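Local structure of carbohydrate kinase, FGGY (Novosphingobium aromaticivorans, 3H6E) at residues A[164-169]-A[197-202]; A[325-330]-A[363-368]. The protein probably transfers a phosphate group from ATP to a sugar or related polyol, its own substrate being unknown. All blocks are in the same frame, centred on the assembly; numbering follows the deposited sequence.

Interaction 1. Residues A[164-169]-A[197-202]; sequences AVSEVT and RFAPIV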
# COMPACT_ATOMS: atom_id res chain seq x y z
N ALA A 164 9.32 -2.99 22.78
CA ALA A 164 9.64 -2.47 21.46
C ALA A 164 10.05 -3.61 20.53
O ALA A 164 10.83 -4.49 20.90
CB ALA A 164 10.77 -1.45 21.57
N VAL A 165 9.52 -3.56 19.31
CA VAL A 165 9.81 -4.57 18.30
C VAL A 165 9.73 -3.93 16.91
O VAL A 165 9.13 -2.88 16.74
CB VAL A 165 8.84 -5.76 18.41
CG1 VAL A 165 8.65 -6.45 17.07
CG2 VAL A 165 9.32 -6.75 19.47
N SER A 166 10.36 -4.56 15.92
CA SER A 166 10.20 -4.13 14.54
C SER A 166 9.53 -5.22 13.72
O SER A 166 9.54 -6.39 14.10
CB SER A 166 11.56 -3.76 13.93
OG SER A 166 12.10 -2.61 14.54
N GLU A 167 8.95 -4.83 12.59
CA GLU A 167 8.34 -5.80 11.68
C GLU A 167 8.79 -5.52 10.24
O GLU A 167 8.99 -4.37 9.85
CB GLU A 167 6.81 -5.78 11.80
CG GLU A 167 6.13 -7.01 11.23
CD GLU A 167 5.97 -6.93 9.73
OE1 GLU A 167 5.85 -5.80 9.20
OE2 GLU A 167 5.96 -8.00 9.07
N VAL A 168 8.95 -6.58 9.46
CA VAL A 168 9.64 -6.49 8.17
C VAL A 168 8.92 -5.68 7.08
O VAL A 168 9.57 -5.01 6.28
CB VAL A 168 10.03 -7.89 7.64
CG1 VAL A 168 8.83 -8.58 7.04
CG2 VAL A 168 11.14 -7.77 6.61
N THR A 169 7.59 -5.75 7.04
CA THR A 169 6.83 -5.13 5.94
C THR A 169 6.89 -3.60 5.93
O THR A 169 6.82 -2.99 4.87
CB THR A 169 5.34 -5.57 5.92
OG1 THR A 169 4.66 -5.07 7.07
CG2 THR A 169 5.24 -7.09 5.88
N ARG A 197 20.19 0.55 15.93
CA ARG A 197 19.24 1.28 16.77
C ARG A 197 17.84 0.66 16.77
O ARG A 197 17.03 0.94 17.65
CB ARG A 197 19.13 2.73 16.33
CG ARG A 197 20.43 3.51 16.34
CD ARG A 197 20.19 4.91 15.79
NE ARG A 197 21.41 5.69 15.64
CZ ARG A 197 21.45 6.91 15.10
NH1 ARG A 197 20.34 7.47 14.65
NH2 ARG A 197 22.61 7.55 15.00
N PHE A 198 17.55 -0.19 15.78
CA PHE A 198 16.22 -0.77 15.63
C PHE A 198 15.86 -1.85 16.66
O PHE A 198 16.69 -2.69 17.01
CB PHE A 198 16.02 -1.30 14.21
CG PHE A 198 15.53 -0.26 13.24
CD1 PHE A 198 14.18 -0.09 13.02
CD2 PHE A 198 16.43 0.55 12.56
CE1 PHE A 198 13.72 0.87 12.13
CE2 PHE A 198 15.98 1.51 11.68
CZ PHE A 198 14.62 1.67 11.46
N ALA A 199 14.62 -1.82 17.12
CA ALA A 199 14.09 -2.87 17.97
C ALA A 199 14.15 -4.21 17.25
O ALA A 199 13.99 -4.27 16.03
CB ALA A 199 12.67 -2.55 18.37
N PRO A 200 14.40 -5.30 18.00
CA PRO A 200 14.56 -6.63 17.39
C PRO A 200 13.41 -6.96 16.45
O PRO A 200 12.25 -6.75 16.79
CB PRO A 200 14.54 -7.57 18.60
CG PRO A 200 15.06 -6.73 19.72
CD PRO A 200 14.54 -5.34 19.46
N ILE A 201 13.75 -7.45 15.26
CA ILE A 201 12.74 -7.80 14.27
C ILE A 201 11.94 -9.03 14.67
O ILE A 201 12.50 -10.05 15.10
CB ILE A 201 13.36 -8.02 12.87
CG1 ILE A 201 13.73 -6.67 12.25
CG2 ILE A 201 12.39 -8.77 11.98
CD1 ILE A 201 14.46 -6.78 10.92
N VAL A 202 10.63 -8.92 14.53
CA VAL A 202 9.70 -9.99 14.88
C VAL A 202 8.73 -10.18 13.71
O VAL A 202 8.62 -9.31 12.85
CB VAL A 202 8.94 -9.66 16.19
CG1 VAL A 202 7.46 -9.97 16.09
CG2 VAL A 202 9.58 -10.36 17.37

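Interaction 2. Residues A[325-330]-A[363-368]; sequences LAAVPE and WFERRA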
# COMPACT_ATOMS: atom_id res chain seq x y z
N LEU A 325 -19.67 0.58 -21.54
CA LEU A 325 -19.36 -0.70 -22.15
C LEU A 325 -19.77 -0.72 -23.61
O LEU A 325 -18.98 -1.07 -24.49
CB LEU A 325 -20.07 -1.81 -21.38
CG LEU A 325 -19.31 -3.13 -21.26
CD1 LEU A 325 -19.02 -3.71 -22.64
CD2 LEU A 325 -18.02 -2.93 -20.46
N ALA A 326 -21.02 -0.34 -23.87
CA ALA A 326 -21.56 -0.37 -25.23
C ALA A 326 -20.82 0.59 -26.16
O ALA A 326 -20.89 0.45 -27.38
CB ALA A 326 -23.05 -0.05 -25.21
N ALA A 327 -20.10 1.55 -25.58
CA ALA A 327 -19.40 2.56 -26.36
C ALA A 327 -18.01 2.09 -26.78
O ALA A 327 -17.34 2.75 -27.58
CB ALA A 327 -19.33 3.87 -25.60
N VAL A 328 -17.57 0.97 -26.23
CA VAL A 328 -16.25 0.41 -26.54
C VAL A 328 -16.13 -0.03 -28.00
O VAL A 328 -15.14 0.28 -28.66
CB VAL A 328 -15.88 -0.76 -25.61
CG1 VAL A 328 -14.51 -1.32 -25.97
CG2 VAL A 328 -15.93 -0.33 -24.15
N PRO A 329 -17.14 -0.77 -28.51
CA PRO A 329 -17.09 -1.26 -29.89
C PRO A 329 -16.63 -0.21 -30.90
O PRO A 329 -15.70 -0.47 -31.66
CB PRO A 329 -18.54 -1.66 -30.16
CG PRO A 329 -19.04 -2.11 -28.82
CD PRO A 329 -18.35 -1.23 -27.80
N GLU A 330 -17.26 0.96 -30.90
CA GLU A 330 -16.92 2.02 -31.85
C GLU A 330 -15.57 2.69 -31.59
O GLU A 330 -14.87 3.07 -32.53
CB GLU A 330 -18.04 3.06 -31.93
CG GLU A 330 -18.82 3.03 -33.25
CD GLU A 330 -18.44 1.85 -34.14
OE1 GLU A 330 -19.17 0.83 -34.12
OE2 GLU A 330 -17.41 1.94 -34.84
N TRP A 363 -18.61 12.16 -24.44
CA TRP A 363 -18.02 11.75 -23.17
C TRP A 363 -17.92 10.24 -22.99
O TRP A 363 -16.89 9.73 -22.58
CB TRP A 363 -18.75 12.39 -21.99
CG TRP A 363 -18.32 13.81 -21.76
CD1 TRP A 363 -19.05 14.94 -21.98
CD2 TRP A 363 -17.05 14.24 -21.27
NE1 TRP A 363 -18.31 16.05 -21.65
CE2 TRP A 363 -17.08 15.65 -21.21
CE3 TRP A 363 -15.88 13.57 -20.88
CZ2 TRP A 363 -15.99 16.40 -20.78
CZ3 TRP A 363 -14.81 14.32 -20.45
CH2 TRP A 363 -14.86 15.72 -20.40
N PHE A 364 -19.00 9.52 -23.30
CA PHE A 364 -19.01 8.08 -23.11
C PHE A 364 -17.89 7.37 -23.87
O PHE A 364 -17.25 6.47 -23.33
CB PHE A 364 -20.37 7.49 -23.50
CG PHE A 364 -21.42 7.66 -22.44
CD1 PHE A 364 -22.28 8.75 -22.46
CD2 PHE A 364 -21.54 6.74 -21.42
CE1 PHE A 364 -23.24 8.90 -21.48
CE2 PHE A 364 -22.50 6.89 -20.43
CZ PHE A 364 -23.35 7.97 -20.47
N GLU A 365 -17.65 7.80 -25.10
CA GLU A 365 -16.60 7.19 -25.91
C GLU A 365 -15.22 7.66 -25.45
O GLU A 365 -14.23 6.94 -25.60
CB GLU A 365 -16.80 7.51 -27.39
CG GLU A 365 -17.99 6.81 -28.02
CD GLU A 365 -17.99 6.90 -29.53
OE1 GLU A 365 -17.07 7.53 -30.09
OE2 GLU A 365 -18.93 6.35 -30.15
N ARG A 366 -15.16 8.86 -24.90
CA ARG A 366 -13.91 9.38 -24.36
C ARG A 366 -13.66 8.74 -23.00
O ARG A 366 -12.53 8.40 -22.66
CB ARG A 366 -13.96 10.91 -24.25
CG ARG A 366 -12.70 11.59 -24.78
CD ARG A 366 -12.74 13.11 -24.64
NE ARG A 366 -13.93 13.69 -25.27
CZ ARG A 366 -13.97 14.92 -25.78
NH1 ARG A 366 -12.89 15.69 -25.76
NH2 ARG A 366 -15.09 15.37 -26.33
N ARG A 367 -14.74 8.54 -22.24
CA ARG A 367 -14.66 7.92 -20.93
C ARG A 367 -14.36 6.42 -21.04
O ARG A 367 -13.69 5.85 -20.18
CB ARG A 367 -15.97 8.12 -20.16
CG ARG A 367 -16.24 9.55 -19.73
CD ARG A 367 -17.10 9.58 -18.48
NE ARG A 367 -18.45 9.07 -18.71
CZ ARG A 367 -19.22 8.54 -17.77
NH1 ARG A 367 -18.76 8.41 -16.53
NH2 ARG A 367 -20.44 8.11 -18.07
N ALA A 368 -14.86 5.80 -22.09
CA ALA A 368 -14.62 4.38 -22.32
C ALA A 368 -13.17 4.17 -22.75
O ALA A 368 -12.51 3.24 -22.30
CB ALA A 368 -15.58 3.84 -23.36

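Interaction 1. Residues A[164-169]-A[197-202]
Ser166 shows how one residue can hold a short parallel strand pair together with both its backbone and its side chain. It is bridged to Ile201, and Ser166 N-H points almost straight at Pro200 O (N to O 3.0 Å, 171° at the hydrogen) while Ser166 O receives Val202 N at 2.8 Å, in the carbonyl plane. With chi1 at -67°, OG stands beside the backbone N, which lets the hydroxyl donate to Ala199 O from above that carbonyl's plane. Ser166 OG also lies at the edge of the Phe198 ring, in its plane, 3.6 Å from Phe198 CD1. Ile201 CG1 packs on Ser166 CB from the same side of the pair.

The closest apolar contact is made by Val165, whose CG1, anti to the backbone N, presses tightly on Val202 CB at 3.3 Å; the two side chains cross at about a right angle. Ala199 points its methyl into the backbone of Val165, CB to N 3.4 Å. Glu167 is the N-cap of the helix that follows: bent at chi2 (-81°), it brings OE1 to Thr169 N, 2.8 Å away and above the carboxylate plane, and Thr169 OG1 meets the same oxygen on its syn lone pair.

The pair, in the N-terminal FGGY region, is separate from the six-stranded sheet, whose strand 226-232 meets Val202; strand 148-151 and helix 152-159 both touch Ala164.

Interaction 2. Residues A[325-330]-A[363-368]
In the C-terminal part of this FGGY kinase the linker around Ala327, between helices 321-326 and 328-333, packs against the first turns of the long helix 363-384. The apolar contacts centre on Ala327, whose CB projects toward the long helix and sits among Phe364, Glu365 and Ala368. Ala327 CB lies 4.0 Å from Glu365 CG and 4.4 Å from Ala368 CB, a spacing of ordinary van der Waals contact. Val328 CG2 adds a second touch to the Ala368 methyl, 4.3 Å from its CB, and Val328 also reaches Val402 of helix 401-410. Phe364 begins toward Ala327, but its ring turns away to pack on Ala323 and Leu324 of helix 321-326.

At the margin two acidic side chains meet by contact alone. Glu365 has CG beside its backbone N (chi1 -70°) and is extended beyond it, which brings OE2 against Glu330 CB; the like-charged oxygens Glu330 OE2 and Glu365 OE2 remain 6.6 Å apart. A long, weak ion pair to Arg336 may offset a little of the charge on Glu365. Glu330 bends away at chi2 (8°), leaving its CB, 3.8 Å from Glu365 OE2, as the part that meets the carboxylate.

How the interactions relate
The two contacts illustrate how a two-domain kinase is built from separate local packings. Interaction 1 comes first along the chain and lies in the N-terminal FGGY region, whereas interaction 2 follows entirely later, in the C-terminal one. Their centres are 50 Å apart on opposite sides of the chain's centre, and their nearest atoms are about 34 Å apart, so neither touches the other. They share no helix, strand or sheet: 166-167 and 201-202, within interaction 1, form a small parallel pair, while 325-330 and 363-368 join helices. Each contact lies within one region of the fold, so neither joins the two, consistent with the two actin-like ATPase domains of the family.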